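Local coordinates for N-acetylmuramoyl-L-alanine amidase domain-containing protein SAOUHSC_02979 (Staphylococcus aureus, PDB 5T1Q), which is probably a secreted peptidoglycan hydrolase with amidase activity, this chain carrying its glucosaminidase-type region and its CHAP domain, at residues F63-A68 and K221-I226; Q88-S93 and N200-H205. One frame throughout, in Å; residues are numbered along the deposited sequence.

Contact 1 (F63-A68 and K221-I226); sequences FVKSIA and KYERSI
Val-64 meets the phenol end of Tyr-222, and this is the tight part of the contact. Val-64 CG1 lies 3.6 Å from Tyr-222 OH and 3.7 Å from Tyr-222 CZ. The methyl comes in obliquely, and the two side chains cross at about a right angle. Tyr-222 has CG anti to the backbone N (chi1 170°), which carries the ring out toward helix 58-78. Its buried hydroxyl is hydrogen-bonded to the backbone oxygen of Tyr-206, which anchors the far end of the ring.

The outer side is looser. Lys-65 runs out extended, with CE near the plane of the Tyr-222 ring, at its edge, 4.3 Å from Tyr-222 CD2. Lys-65 NZ makes a long salt bridge of 3.3 Å to Glu-223 OE2, which is weak as a hydrogen bond. A water accepts a bond from Glu-223 N at 2.9 Å and a weak one from Lys-65 NZ. Ser-225 OG bonds to Tyr-222 O at 2.5 Å, in the carbonyl plane, and also to Gln-210 NE2. Apolar packing and the buried phenol therefore probably do most to hold the weakly bonded turn 222-225 against helix 58-78, and the partly exposed ion pair less.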
loop_
_atom_site.group_PDB
_atom_site.type_symbol
_atom_site.label_atom_id
_atom_site.label_comp_id
_atom_site.label_asym_id
_atom_site.label_seq_id
_atom_site.Cartn_x
_atom_site.Cartn_y
_atom_site.Cartn_z
ATOM N N PHE A 63 9.477 -6.021 -11.472
ATOM C CA PHE A 63 8.710 -4.887 -11.990
ATOM C C PHE A 63 9.652 -3.723 -12.330
ATOM O O PHE A 63 9.473 -3.047 -13.339
ATOM C CB PHE A 63 7.645 -4.458 -10.978
ATOM C CG PHE A 63 6.895 -3.228 -11.372
ATOM C CD1 PHE A 63 5.873 -3.293 -12.315
ATOM C CD2 PHE A 63 7.195 -1.998 -10.789
ATOM C CE1 PHE A 63 5.165 -2.150 -12.672
ATOM C CE2 PHE A 63 6.489 -0.853 -11.143
ATOM C CZ PHE A 63 5.477 -0.930 -12.086
ATOM N N VAL A 64 10.654 -3.499 -11.487
ATOM C CA VAL A 64 11.645 -2.465 -11.742
ATOM C C VAL A 64 12.360 -2.750 -13.069
ATOM O O VAL A 64 12.546 -1.838 -13.875
ATOM C CB VAL A 64 12.667 -2.348 -10.584
ATOM C CG1 VAL A 64 13.860 -1.491 -10.982
ATOM C CG2 VAL A 64 12.003 -1.766 -9.344
ATOM N N LYS A 65 12.736 -4.011 -13.302
ATOM C CA LYS A 65 13.424 -4.381 -14.550
ATOM C C LYS A 65 12.532 -4.242 -15.780
ATOM O O LYS A 65 13.024 -3.963 -16.861
ATOM C CB LYS A 65 13.954 -5.811 -14.496
ATOM C CG LYS A 65 15.060 -6.053 -13.486
ATOM C CD LYS A 65 15.468 -7.521 -13.537
ATOM C CE LYS A 65 16.516 -7.884 -12.506
ATOM N NZ LYS A 65 16.891 -9.330 -12.606
ATOM N N SER A 66 11.227 -4.437 -15.610
ATOM C CA SER A 66 10.286 -4.322 -16.729
ATOM C C SER A 66 10.138 -2.887 -17.243
ATOM O O SER A 66 9.681 -2.697 -18.365
ATOM C CB SER A 66 8.892 -4.833 -16.344
ATOM O OG SER A 66 8.238 -3.929 -15.463
ATOM N N ILE A 67 10.503 -1.887 -16.427
ATOM C CA ILE A 67 10.365 -0.471 -16.826
ATOM C C ILE A 67 11.578 0.434 -16.580
ATOM O O ILE A 67 11.525 1.614 -16.926
ATOM C CB ILE A 67 9.143 0.189 -16.136
ATOM C CG1 ILE A 67 9.345 0.284 -14.616
ATOM C CG2 ILE A 67 7.867 -0.562 -16.482
ATOM C CD1 ILE A 67 8.248 1.030 -13.903
ATOM N N ALA A 68 12.663 -0.094 -16.006
ATOM C CA ALA A 68 13.845 0.741 -15.717
ATOM C C ALA A 68 14.449 1.376 -16.977
ATOM O O ALA A 68 14.909 2.522 -16.932
ATOM C CB ALA A 68 14.912 -0.056 -14.973
ATOM N N LYS A 221 23.190 -6.789 -13.135
ATOM C CA LYS A 221 23.819 -6.538 -11.823
ATOM C C LYS A 221 22.942 -5.654 -10.913
ATOM O O LYS A 221 23.417 -5.127 -9.898
ATOM C CB LYS A 221 25.220 -5.918 -11.969
ATOM C CG LYS A 221 25.278 -4.516 -12.571
ATOM C CD LYS A 221 26.627 -3.836 -12.327
ATOM C CE LYS A 221 27.818 -4.603 -12.897
ATOM N NZ LYS A 221 27.765 -4.741 -14.381
ATOM N N TYR A 222 21.666 -5.505 -11.267
ATOM C CA TYR A 222 20.762 -4.679 -10.472
ATOM C C TYR A 222 20.448 -5.292 -9.107
ATOM O O TYR A 222 20.589 -4.630 -8.084
ATOM C CB TYR A 222 19.456 -4.400 -11.219
ATOM C CG TYR A 222 18.425 -3.749 -10.335
ATOM C CD1 TYR A 222 18.636 -2.476 -9.806
ATOM C CD2 TYR A 222 17.245 -4.409 -10.006
ATOM C CE1 TYR A 222 17.700 -1.883 -8.974
ATOM C CE2 TYR A 222 16.305 -3.819 -9.187
ATOM C CZ TYR A 222 16.536 -2.556 -8.675
ATOM O OH TYR A 222 15.593 -1.987 -7.860
ATOM N N GLU A 223 20.023 -6.551 -9.090
ATOM C CA GLU A 223 19.682 -7.197 -7.820
ATOM C C GLU A 223 20.855 -7.242 -6.841
ATOM O O GLU A 223 20.656 -7.247 -5.632
ATOM C CB GLU A 223 19.074 -8.582 -8.039
ATOM C CG GLU A 223 17.727 -8.524 -8.752
ATOM C CD GLU A 223 16.933 -9.819 -8.678
ATOM O OE1 GLU A 223 17.189 -10.645 -7.771
ATOM O OE2 GLU A 223 16.020 -9.998 -9.514
ATOM N N ARG A 224 22.070 -7.215 -7.372
ATOM C CA ARG A 224 23.281 -7.220 -6.552
ATOM C C ARG A 224 23.422 -5.932 -5.719
ATOM O O ARG A 224 24.038 -5.949 -4.653
ATOM C CB ARG A 224 24.509 -7.370 -7.457
ATOM C CG ARG A 224 25.725 -8.000 -6.804
ATOM C CD ARG A 224 26.855 -8.084 -7.823
ATOM N NE ARG A 224 27.635 -9.320 -7.717
ATOM C CZ ARG A 224 27.235 -10.509 -8.187
ATOM N NH1 ARG A 224 28.025 -11.576 -8.065
ATOM N NH2 ARG A 224 26.038 -10.652 -8.769
ATOM N N SER A 225 22.844 -4.829 -6.208
ATOM C CA SER A 225 22.945 -3.518 -5.538
ATOM C C SER A 225 21.962 -3.301 -4.389
ATOM O O SER A 225 22.198 -2.444 -3.537
ATOM C CB SER A 225 22.749 -2.396 -6.561
ATOM O OG SER A 225 21.452 -2.456 -7.125
ATOM N N ILE A 226 20.860 -4.054 -4.384
ATOM C CA ILE A 226 19.831 -3.936 -3.346
ATOM C C ILE A 226 20.362 -4.486 -2.018
ATOM O O ILE A 226 20.652 -5.677 -1.898
ATOM C CB ILE A 226 18.533 -4.677 -3.750
ATOM C CG1 ILE A 226 17.980 -4.091 -5.051
ATOM C CG2 ILE A 226 17.481 -4.577 -2.645
ATOM C CD1 ILE A 226 16.827 -4.872 -5.633
HETATM O O HOH W 1 19.799 -8.083 -11.553
#

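Contact 2 (Q88-S93 and N200-H205); sequences QAILES and NSIIKH
Ala-89 O is gripped twice by Ser-93, just beside Ile-90 and Leu-91, the residues that meet Ile-202. Ser-93 OG lies 2.5 Å from Ala-89 O, and Ser-93 N lies 3.0 Å from Ala-89 O. One donor comes from each side of the carbonyl plane. The hydroxyl stands 35° out of that plane, so it is not on a lone pair. It gets there by folding back along the helix (chi1 71°). The same OG is also bonded to Gly-96 N, which ties this part of helix 82-93 to the chain that follows.

The contact itself is wholly apolar and buried. Ile-202 points its side chain toward the other helix and lies against Ile-90 and Leu-91. Ile-202 CG2 touches Ile-90 CD1 at 3.6 Å. Ile-202 CD1 reaches farther, to Leu-91 CB at 3.8 Å and to Ile-90 CG2 at 4.1 Å. Ile-90 and Ile-202 lie alongside each other, running antiparallel, and both Ile-202 CG2 and Ile-202 CD1 have a partner. Leu-91 also packs on Tyr-195, Lys-198 and Leu-199, earlier in helix 195-205.

Polar bonds flank this apolar core. Glu-92 pairs with Arg-32 and with the hydroxyl of Tyr-195, which also accepts a bond from Gln-88 NE2. Such packing of buried helices is consistent with the lysozyme-like fold expected of this glucosaminidase-type region.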
loop_
_atom_site.group_PDB
_atom_site.type_symbol
_atom_site.label_atom_id
_atom_site.label_comp_id
_atom_site.label_asym_id
_atom_site.label_seq_id
_atom_site.Cartn_x
_atom_site.Cartn_y
_atom_site.Cartn_z
ATOM N N GLN A 88 7.083 6.011 -7.964
ATOM C CA GLN A 88 5.653 6.271 -8.069
ATOM C C GLN A 88 4.947 5.099 -8.749
ATOM O O GLN A 88 3.854 4.715 -8.324
ATOM C CB GLN A 88 5.351 7.594 -8.793
ATOM C CG GLN A 88 5.545 8.817 -7.919
ATOM C CD GLN A 88 4.944 10.083 -8.517
ATOM O OE1 GLN A 88 5.591 10.798 -9.281
ATOM N NE2 GLN A 88 3.732 10.409 -8.091
ATOM N N ALA A 89 5.577 4.520 -9.775
ATOM C CA ALA A 89 5.019 3.347 -10.441
ATOM C C ALA A 89 4.882 2.203 -9.437
ATOM O O ALA A 89 3.820 1.576 -9.346
ATOM C CB ALA A 89 5.872 2.913 -11.630
ATOM N N ILE A 90 5.952 1.940 -8.685
ATOM C CA ILE A 90 5.942 0.892 -7.651
ATOM C C ILE A 90 4.827 1.118 -6.615
ATOM O O ILE A 90 4.068 0.204 -6.302
ATOM C CB ILE A 90 7.307 0.814 -6.917
ATOM C CG1 ILE A 90 8.376 0.216 -7.836
ATOM C CG2 ILE A 90 7.206 -0.035 -5.647
ATOM C CD1 ILE A 90 9.793 0.384 -7.319
ATOM N N LEU A 91 4.746 2.339 -6.092
ATOM C CA LEU A 91 3.776 2.685 -5.046
ATOM C C LEU A 91 2.322 2.596 -5.505
ATOM O O LEU A 91 1.505 1.896 -4.885
ATOM C CB LEU A 91 4.085 4.082 -4.501
ATOM C CG LEU A 91 3.301 4.620 -3.296
ATOM C CD1 LEU A 91 4.017 5.834 -2.730
ATOM C CD2 LEU A 91 1.855 4.971 -3.627
ATOM N N GLU A 92 2.028 3.271 -6.614
ATOM C CA GLU A 92 0.676 3.360 -7.162
ATOM C C GLU A 92 0.130 2.070 -7.766
ATOM O O GLU A 92 -1.079 1.887 -7.795
ATOM C CB GLU A 92 0.610 4.483 -8.220
ATOM C CG GLU A 92 0.949 5.876 -7.692
ATOM C CD GLU A 92 -0.109 6.477 -6.781
ATOM O OE1 GLU A 92 -1.298 6.062 -6.832
ATOM O OE2 GLU A 92 0.240 7.412 -6.018
ATOM N N SER A 93 0.998 1.202 -8.283
ATOM C CA SER A 93 0.561 -0.075 -8.892
ATOM C C SER A 93 0.837 -1.305 -8.029
ATOM O O SER A 93 0.524 -2.428 -8.444
ATOM C CB SER A 93 1.301 -0.292 -10.203
ATOM O OG SER A 93 2.663 -0.590 -9.966
ATOM N N ASN A 200 10.517 8.059 -0.784
ATOM C CA ASN A 200 11.910 8.072 -0.359
ATOM C C ASN A 200 12.343 6.674 0.065
ATOM O O ASN A 200 13.413 6.220 -0.318
ATOM C CB ASN A 200 12.135 9.101 0.766
ATOM C CG ASN A 200 11.894 10.537 0.300
ATOM O OD1 ASN A 200 11.912 10.828 -0.899
ATOM N ND2 ASN A 200 11.664 11.436 1.244
ATOM N N SER A 201 11.484 5.982 0.812
ATOM C CA SER A 201 11.775 4.617 1.246
ATOM C C SER A 201 11.982 3.673 0.057
ATOM O O SER A 201 12.878 2.832 0.075
ATOM C CB SER A 201 10.642 4.084 2.119
ATOM O OG SER A 201 10.912 2.752 2.520
ATOM N N ILE A 202 11.132 3.797 -0.955
ATOM C CA ILE A 202 11.234 2.959 -2.147
ATOM C C ILE A 202 12.532 3.271 -2.915
ATOM O O ILE A 202 13.264 2.368 -3.312
ATOM C CB ILE A 202 10.012 3.160 -3.075
ATOM C CG1 ILE A 202 8.731 2.691 -2.376
ATOM C CG2 ILE A 202 10.206 2.389 -4.378
ATOM C CD1 ILE A 202 7.439 3.085 -3.069
ATOM N N ILE A 203 12.805 4.555 -3.109
ATOM C CA ILE A 203 13.985 4.991 -3.849
ATOM C C ILE A 203 15.268 4.492 -3.206
ATOM O O ILE A 203 16.156 3.975 -3.897
ATOM C CB ILE A 203 14.019 6.525 -3.979
ATOM C CG1 ILE A 203 12.842 6.994 -4.857
ATOM C CG2 ILE A 203 15.345 6.984 -4.581
ATOM C CD1 ILE A 203 12.614 8.478 -4.844
ATOM N N LYS A 204 15.357 4.651 -1.892
ATOM C CA LYS A 204 16.523 4.241 -1.143
ATOM C C LYS A 204 16.769 2.732 -1.204
ATOM O O LYS A 204 17.826 2.290 -1.635
ATOM C CB LYS A 204 16.377 4.676 0.318
ATOM C CG LYS A 204 17.543 4.292 1.211
ATOM C CD LYS A 204 17.318 4.817 2.619
ATOM C CE LYS A 204 18.420 4.361 3.558
ATOM N NZ LYS A 204 18.138 4.769 4.964
ATOM N N HIS A 205 15.773 1.957 -0.802
ATOM C CA HIS A 205 15.907 0.518 -0.722
ATOM C C HIS A 205 16.130 -0.157 -2.082
ATOM O O HIS A 205 16.962 -1.053 -2.193
ATOM C CB HIS A 205 14.691 -0.086 -0.007
ATOM C CG HIS A 205 14.814 -1.551 0.240
ATOM N ND1 HIS A 205 14.121 -2.490 -0.493
ATOM C CD2 HIS A 205 15.593 -2.244 1.102
ATOM C CE1 HIS A 205 14.453 -3.700 -0.077
ATOM N NE2 HIS A 205 15.345 -3.579 0.889
#

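In the fold
Contact 2 is a core contact, about 10 Å from the centre of the chain. Contact 1 lies about 20 Å out and is only partly buried. Their centres are about 13 Å apart, and they touch directly. Val-64 CG2 packs on Ile-90 CD1 at 3.7 Å, so helix 82-93 is wedged against helix 58-78 as well as helix 195-205. At a second point, Ile-226 CG2 packs on His-205 O at 3.6 Å. The chemistry follows the depth. Contact 2 has aliphatic groups alone across its interface. Contact 1 adds a phenol, a weak ion pair and a water. Together they join four helices that follow each other in two pairs along the chain.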